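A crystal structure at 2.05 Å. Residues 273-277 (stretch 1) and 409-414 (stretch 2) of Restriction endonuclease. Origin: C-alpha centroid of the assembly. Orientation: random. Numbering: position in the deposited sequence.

Stretch 1 273-277: EQQPA
Stretch 2 409-414: IAGGTL

The contact joins the C-terminal end of one helix, Glu-273 and Gln-274, to the first turn of another, Gly-411 to Leu-414, and buries 209 Å² in total. Gln-275 leaves helical conformation (phi/psi -90/154), and Pro-276 and Ala-277 continue extended (-71/179 and -63/166). Ala-410 (-92/-165) is the N-cap residue; its O accepts a 2.9 Å hydrogen bond from Leu-414 N, and residues 411-414 lie near -60/-45. The CA atoms of Gln-275 and Gly-412 set the register, 4.5 Å apart.

One direct hydrogen bond links the stretches: Gly-412 N donates to Gln-274 O at 2.8 Å, with an N-H...O angle of 147°. This pairs an amide of the helix's first turn, which lacks an intrahelical acceptor, with a carbonyl at the end of the other helix. Water 1 extends the link, donating to Gln-274 O (2.5 Å) and accepting from Thr-413 N (3.2 Å).

The remaining contacts are van der Waals. Pro-276 CD packs 3.7 Å from Gly-412 CA. Gln-274 (chi1 m, chi2 t, chi3 54°) places OE1 3.6 Å from Ala-410 CB. Gln-275 CB points away, but its m, m, -70° side chain folds back, bringing NE2 3.5 Å from Gly-411 CA. Both glycines permit this closeness: an ideal CB would lie 2.3 Å from Gln-275 NE2 at Gly-411 and 2.7 Å from Gln-274 O at Gly-412.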

ATOM      1  N   GLU A 273      -8.938   2.885 -25.365  1.00 23.21           N
ATOM      2  CA  GLU A 273      -8.213   1.766 -24.777  1.00 23.84           C
ATOM      3  C   GLU A 273      -8.878   1.269 -23.496  1.00 23.92           C
ATOM      4  O   GLU A 273      -8.942   0.067 -23.246  1.00 25.95           O
ATOM      5  CB  GLU A 273      -6.759   2.153 -24.504  1.00 25.43           C
ATOM      6  CG  GLU A 273      -5.922   2.320 -25.760  1.00 26.95           C
ATOM      7  CD  GLU A 273      -4.555   2.908 -25.474  1.00 28.93           C
ATOM      8  OE1 GLU A 273      -4.490   4.085 -25.061  1.00 25.42           O
ATOM      9  OE2 GLU A 273      -3.548   2.193 -25.660  1.00 37.20           O
ATOM     10  N   GLN A 274      -9.373   2.201 -22.688  1.00 26.41           N
ATOM     11  CA  GLN A 274     -10.023   1.854 -21.429  1.00 25.99           C
ATOM     12  C   GLN A 274     -11.385   1.211 -21.669  1.00 21.26           C
ATOM     13  O   GLN A 274     -11.889   0.464 -20.831  1.00 21.48           O
ATOM     14  CB  GLN A 274     -10.174   3.093 -20.547  1.00 22.53           C
ATOM     15  CG  GLN A 274      -8.872   3.820 -20.274  1.00 19.24           C
ATOM     16  CD  GLN A 274      -9.071   5.070 -19.443  1.00 20.74           C
ATOM     17  OE1 GLN A 274      -9.660   5.023 -18.363  1.00 20.22           O
ATOM     18  NE2 GLN A 274      -8.587   6.199 -19.946  1.00 24.11           N
ATOM     19  N   GLN A 275     -11.977   1.513 -22.819  1.00 22.50           N
ATOM     20  CA  GLN A 275     -13.254   0.933 -23.208  1.00 20.78           C
ATOM     21  C   GLN A 275     -13.021  -0.353 -23.993  1.00 24.90           C
ATOM     22  O   GLN A 275     -11.971  -0.517 -24.616  1.00 22.93           O
ATOM     23  CB  GLN A 275     -14.050   1.931 -24.054  1.00 26.48           C
ATOM     24  CG  GLN A 275     -14.505   3.166 -23.295  1.00 22.17           C
ATOM     25  CD  GLN A 275     -15.497   2.840 -22.199  1.00 21.20           C
ATOM     26  OE1 GLN A 275     -16.638   2.472 -22.473  1.00 19.99           O
ATOM     27  NE2 GLN A 275     -15.066   2.972 -20.950  1.00 20.73           N
ATOM     28  N   PRO A 276     -13.995  -1.275 -23.962  1.00 27.59           N
ATOM     29  CA  PRO A 276     -13.874  -2.520 -24.729  1.00 32.00           C
ATOM     30  C   PRO A 276     -14.016  -2.272 -26.228  1.00 31.46           C
ATOM     31  O   PRO A 276     -14.235  -1.134 -26.644  1.00 33.29           O
ATOM     32  CB  PRO A 276     -15.047  -3.359 -24.217  1.00 31.73           C
ATOM     33  CG  PRO A 276     -16.045  -2.358 -23.748  1.00 25.44           C
ATOM     34  CD  PRO A 276     -15.243  -1.230 -23.177  1.00 23.73           C
ATOM     35  N   ALA A 277     -13.893  -3.327 -27.027  1.00 33.45           N
ATOM     36  CA  ALA A 277     -14.027  -3.209 -28.476  1.00 32.57           C
ATOM     37  C   ALA A 277     -15.431  -2.751 -28.861  1.00 32.89           C
ATOM     38  O   ALA A 277     -16.346  -2.772 -28.038  1.00 37.26           O
ATOM     39  CB  ALA A 277     -13.690  -4.528 -29.153  1.00 46.12           C
ATOM     40  N   ILE A 409     -10.269   1.291 -12.450  1.00 14.82           N
ATOM     41  CA  ILE A 409     -11.123   0.297 -13.088  1.00 14.04           C
ATOM     42  C   ILE A 409     -12.150   0.986 -13.982  1.00 18.31           C
ATOM     43  O   ILE A 409     -13.191   1.452 -13.513  1.00 17.65           O
ATOM     44  CB  ILE A 409     -11.845  -0.587 -12.052  1.00 16.19           C
ATOM     45  CG1 ILE A 409     -10.834  -1.220 -11.094  1.00 18.10           C
ATOM     46  CG2 ILE A 409     -12.667  -1.661 -12.749  1.00 17.40           C
ATOM     47  CD1 ILE A 409     -11.450  -2.165 -10.084  1.00 17.36           C
ATOM     48  N   ALA A 410     -11.843   1.053 -15.275  1.00 16.93           N
ATOM     49  CA  ALA A 410     -12.713   1.709 -16.242  1.00 18.21           C
ATOM     50  C   ALA A 410     -13.699   0.724 -16.867  1.00 20.60           C
ATOM     51  O   ALA A 410     -13.873  -0.388 -16.369  1.00 18.20           O
ATOM     52  CB  ALA A 410     -11.888   2.395 -17.320  1.00 20.85           C
ATOM     53  N   GLY A 411     -14.327   1.141 -17.962  1.00 18.93           N
ATOM     54  CA  GLY A 411     -15.380   0.369 -18.599  1.00 16.85           C
ATOM     55  C   GLY A 411     -14.990  -1.020 -19.069  1.00 16.77           C
ATOM     56  O   GLY A 411     -15.719  -1.983 -18.835  1.00 16.55           O
ATOM     57  N   GLY A 412     -13.849  -1.127 -19.740  1.00 19.83           N
ATOM     58  CA  GLY A 412     -13.385  -2.403 -20.255  1.00 16.05           C
ATOM     59  C   GLY A 412     -13.059  -3.390 -19.152  1.00 14.82           C
ATOM     60  O   GLY A 412     -13.495  -4.543 -19.183  1.00 20.40           O
ATOM     61  N   THR A 413     -12.289  -2.929 -18.171  1.00 14.07           N
ATOM     62  CA  THR A 413     -11.908  -3.758 -17.034  1.00 14.32           C
ATOM     63  C   THR A 413     -13.138  -4.191 -16.246  1.00 14.79           C
ATOM     64  O   THR A 413     -13.254  -5.351 -15.847  1.00 12.80           O
ATOM     65  CB  THR A 413     -10.939  -3.012 -16.097  1.00 16.36           C
ATOM     66  OG1 THR A 413      -9.816  -2.538 -16.848  1.00 20.18           O
ATOM     67  CG2 THR A 413     -10.452  -3.933 -14.989  1.00 16.98           C
ATOM     68  N   LEU A 414     -14.057  -3.253 -16.032  1.00 19.32           N
ATOM     69  CA  LEU A 414     -15.302  -3.537 -15.325  1.00 14.16           C
ATOM     70  C   LEU A 414     -16.129  -4.589 -16.056  1.00 14.39           C
ATOM     71  O   LEU A 414     -16.628  -5.527 -15.442  1.00 15.29           O
ATOM     72  CB  LEU A 414     -16.127  -2.261 -15.150  1.00 13.49           C
ATOM     73  CG  LEU A 414     -17.552  -2.447 -14.624  1.00 13.76           C
ATOM     74  CD1 LEU A 414     -17.542  -2.961 -13.192  1.00 15.15           C
ATOM     75  CD2 LEU A 414     -18.340  -1.150 -14.727  1.00 15.13           C
TER
HETATM   76  O   HOH W   1     -10.584  -0.275 -18.891  1.00 19.18           O